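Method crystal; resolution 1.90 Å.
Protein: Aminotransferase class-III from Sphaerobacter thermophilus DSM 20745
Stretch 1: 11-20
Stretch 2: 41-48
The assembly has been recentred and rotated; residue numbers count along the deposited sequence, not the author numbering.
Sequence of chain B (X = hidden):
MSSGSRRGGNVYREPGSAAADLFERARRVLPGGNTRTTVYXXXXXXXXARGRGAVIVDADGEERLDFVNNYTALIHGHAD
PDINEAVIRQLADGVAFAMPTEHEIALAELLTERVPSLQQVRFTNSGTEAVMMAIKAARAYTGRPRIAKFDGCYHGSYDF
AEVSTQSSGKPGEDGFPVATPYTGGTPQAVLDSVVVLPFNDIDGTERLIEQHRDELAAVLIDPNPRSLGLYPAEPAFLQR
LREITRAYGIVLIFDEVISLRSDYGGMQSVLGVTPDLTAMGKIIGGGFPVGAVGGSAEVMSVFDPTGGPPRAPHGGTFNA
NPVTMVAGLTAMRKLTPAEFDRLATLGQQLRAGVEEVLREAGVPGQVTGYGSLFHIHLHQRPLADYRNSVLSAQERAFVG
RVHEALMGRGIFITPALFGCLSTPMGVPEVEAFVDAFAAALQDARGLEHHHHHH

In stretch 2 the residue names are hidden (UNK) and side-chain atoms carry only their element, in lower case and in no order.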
# COMPACT_ATOMS: atom_id res chain seq x y z
N VAL B 11 29.47 14.82 -7.39
CA VAL B 11 29.31 16.19 -7.88
C VAL B 11 27.94 16.77 -7.56
O VAL B 11 27.78 17.99 -7.53
CB VAL B 11 29.60 16.26 -9.40
CG1 VAL B 11 30.96 15.67 -9.70
CG2 VAL B 11 28.53 15.54 -10.19
N TYR B 12 26.95 15.92 -7.24
CA TYR B 12 25.61 16.42 -6.94
C TYR B 12 25.59 17.34 -5.74
O TYR B 12 24.65 18.14 -5.60
CB TYR B 12 24.63 15.26 -6.71
CG TYR B 12 24.72 14.61 -5.34
CD1 TYR B 12 25.68 13.63 -5.07
CD2 TYR B 12 23.85 14.96 -4.33
CE1 TYR B 12 25.76 13.04 -3.81
CE2 TYR B 12 23.92 14.38 -3.08
CZ TYR B 12 24.89 13.43 -2.82
OH TYR B 12 24.94 12.85 -1.56
N ARG B 13 26.59 17.24 -4.86
CA ARG B 13 26.67 18.11 -3.68
C ARG B 13 27.10 19.53 -4.00
O ARG B 13 27.01 20.40 -3.13
CB ARG B 13 27.64 17.51 -2.66
CG ARG B 13 27.29 16.11 -2.15
CD ARG B 13 27.80 15.97 -0.75
NE ARG B 13 27.49 14.71 -0.08
CZ ARG B 13 26.49 14.53 0.78
NH1 ARG B 13 25.66 15.53 1.06
NH2 ARG B 13 26.32 13.36 1.37
N GLU B 14 27.58 19.80 -5.21
CA GLU B 14 28.04 21.15 -5.55
C GLU B 14 26.85 22.09 -5.73
O GLU B 14 25.79 21.68 -6.21
CB GLU B 14 28.87 21.14 -6.82
CG GLU B 14 30.13 20.31 -6.77
CD GLU B 14 30.73 20.12 -8.16
OE1 GLU B 14 30.10 20.60 -9.13
OE2 GLU B 14 31.81 19.50 -8.29
N PRO B 15 27.01 23.37 -5.40
CA PRO B 15 25.94 24.34 -5.68
C PRO B 15 25.63 24.39 -7.17
O PRO B 15 26.51 24.22 -8.01
CB PRO B 15 26.52 25.68 -5.18
CG PRO B 15 27.97 25.42 -4.88
CD PRO B 15 28.11 23.96 -4.60
N GLY B 16 24.34 24.55 -7.47
CA GLY B 16 23.92 24.58 -8.85
C GLY B 16 23.94 23.24 -9.55
O GLY B 16 23.78 23.19 -10.77
N SER B 17 24.14 22.15 -8.82
CA SER B 17 23.99 20.83 -9.41
C SER B 17 22.53 20.61 -9.84
O SER B 17 21.62 21.36 -9.47
CB SER B 17 24.41 19.74 -8.42
OG SER B 17 23.44 19.63 -7.40
N ALA B 18 22.32 19.57 -10.66
CA ALA B 18 20.95 19.18 -10.99
C ALA B 18 20.16 18.80 -9.74
O ALA B 18 19.00 19.20 -9.58
CB ALA B 18 20.97 18.03 -11.99
N ALA B 19 20.79 18.04 -8.83
CA ALA B 19 20.12 17.65 -7.60
C ALA B 19 19.75 18.86 -6.75
O ALA B 19 18.71 18.86 -6.10
CB ALA B 19 21.00 16.69 -6.79
N ALA B 20 20.61 19.88 -6.70
CA ALA B 20 20.28 21.06 -5.90
C ALA B 20 19.06 21.79 -6.47
O ALA B 20 18.17 22.21 -5.72
CB ALA B 20 21.49 22.00 -5.82
N UNK B 41 18.81 12.33 2.49
CA UNK B 41 20.09 12.55 3.14
C UNK B 41 20.43 14.03 3.03
O UNK B 41 20.02 14.70 2.07
c UNK B 41 21.21 11.69 2.53
o UNK B 41 21.28 11.86 1.12
N UNK B 42 21.18 14.56 4.04
CA UNK B 42 21.40 15.99 4.21
C UNK B 42 22.67 16.44 3.48
O UNK B 42 23.64 15.69 3.38
c UNK B 42 21.52 16.33 5.69
N UNK B 43 22.70 17.69 2.98
CA UNK B 43 21.61 18.68 2.97
C UNK B 43 20.46 18.32 2.02
O UNK B 43 19.33 18.74 2.23
c UNK B 43 23.94 18.21 2.38
c UNK B 43 22.30 19.98 2.50
c UNK B 43 23.73 19.69 2.41
N UNK B 44 20.76 17.59 0.95
CA UNK B 44 19.76 17.12 0.02
C UNK B 44 20.28 15.86 -0.64
O UNK B 44 21.51 15.69 -0.74
c UNK B 44 19.41 18.17 -1.05
o UNK B 44 23.85 20.26 -3.89
c UNK B 44 22.78 19.74 -3.20
c UNK B 44 20.60 18.70 -1.80
c UNK B 44 22.19 18.55 -3.62
c UNK B 44 22.30 20.40 -2.10
c UNK B 44 21.21 19.89 -1.41
c UNK B 44 21.10 18.04 -2.92
N UNK B 45 19.41 14.96 -1.08
CA UNK B 45 19.88 13.70 -1.64
C UNK B 45 20.23 13.86 -3.11
O UNK B 45 19.82 14.84 -3.75
c UNK B 45 18.68 12.76 -1.45
c UNK B 45 17.50 13.68 -1.54
c UNK B 45 17.94 15.01 -0.97
N UNK B 46 20.97 12.92 -3.69
CA UNK B 46 21.10 12.90 -5.15
C UNK B 46 19.80 12.41 -5.77
O UNK B 46 19.01 11.70 -5.13
c UNK B 46 22.01 10.89 -4.25
c UNK B 46 22.25 11.91 -5.36
c UNK B 46 21.54 11.71 -3.07
N UNK B 47 19.58 12.77 -7.03
CA UNK B 47 18.37 12.38 -7.75
C UNK B 47 18.72 11.37 -8.83
O UNK B 47 19.67 11.57 -9.58
c UNK B 47 15.27 15.59 -5.39
c UNK B 47 15.43 14.22 -7.35
c UNK B 47 17.66 13.60 -8.36
c UNK B 47 16.82 14.32 -7.34
c UNK B 47 17.41 15.05 -6.31
c UNK B 47 16.65 15.69 -5.34
c UNK B 47 14.66 14.86 -6.40
o UNK B 47 14.49 16.21 -4.44
N UNK B 48 17.96 10.28 -8.89
CA UNK B 48 18.18 9.25 -9.90
C UNK B 48 17.60 9.72 -11.23
O UNK B 48 16.48 10.24 -11.29
c UNK B 48 17.52 7.93 -9.49
O HOH W 1 23.15 13.76 0.63
O HOH W 2 24.16 17.48 -0.67
O HOH W 3 24.47 13.30 3.49

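Position 41 carries one side-chain carbon followed by one oxygen, unbranched. That oxygen lies 2.7 Å from water 1, which also sits 3.0 Å from Tyr12 OH, so it reaches stretch 1 through solvent. A single carbon ending in a hydroxyl is Ser41.

Position 42 has one side-chain carbon, pointing away from stretch 1; the backbone makes the contact. Its O accepts from Arg13 NH1 at 3.1 Å with an N-H...O angle of 160°, and water 3 adds a second link, 2.8 Å from Arg13 NH2 and 2.5 Å from the O of 42. A lone carbon identifies Ala42.

At position 43 three carbons close a ring onto the backbone N, and the preceding peptide bond is cis. The ring carbon bonded to N lies 3.4 Å from Arg13 NH1, near the guanidinium plane. This is Pro43, and that carbon is CD.

Position 44 shows one carbon, then a six-carbon ring bearing one oxygen. The oxygen is 2.8 Å from Tyr12 O, while Ala20 CA stands 4.1 Å from the ring centroid, 21° off the normal. A hydroxylated six-membered ring is Tyr44, whose OH donates to Tyr12 O.

Position 45 again has three carbons closing onto N, with CB directed away from stretch 1. Its backbone O approaches Ala19 CB at 3.7 Å but has no polar partner in the model. The ring makes it Pro45.

Position 46 has the same three-carbon closure, here packed on an aromatic face: its CB is 3.5 Å from the Tyr12 ring centroid, only 9° off the normal. It is Pro46, and its CD also meets Tyr12 CE2 at 3.6 Å.

Position 47 repeats the pattern of one carbon and a six-carbon ring with an oxygen. A ring carbon comes within 4.0 Å of Ala19 CB. The residue is Tyr47, and the carbon is CD1.

Position 48 has one side-chain carbon, 9.8 Å from stretch 1 at its nearest. It is Ala48.

The contact buries 452 Å² in total, and Tyr44 contributes the largest share. Its OH reaches the turn region where Ser17 OG also donates to Tyr12 O, at 2.6 Å, and accepts from Ala20 N, at 2.9 Å, as the helix cap. One carbonyl therefore receives both a cross-stretch bond and a bond from the capping side chain. Around this polar site, Ala19 CB packs 3.9 Å from Tyr44 CE1, and Tyr12 rests against Pro46. Arg13 and the waters join the more exposed side to backbone carbonyls.

Stretch 2 (41-48) SAPYPPYA
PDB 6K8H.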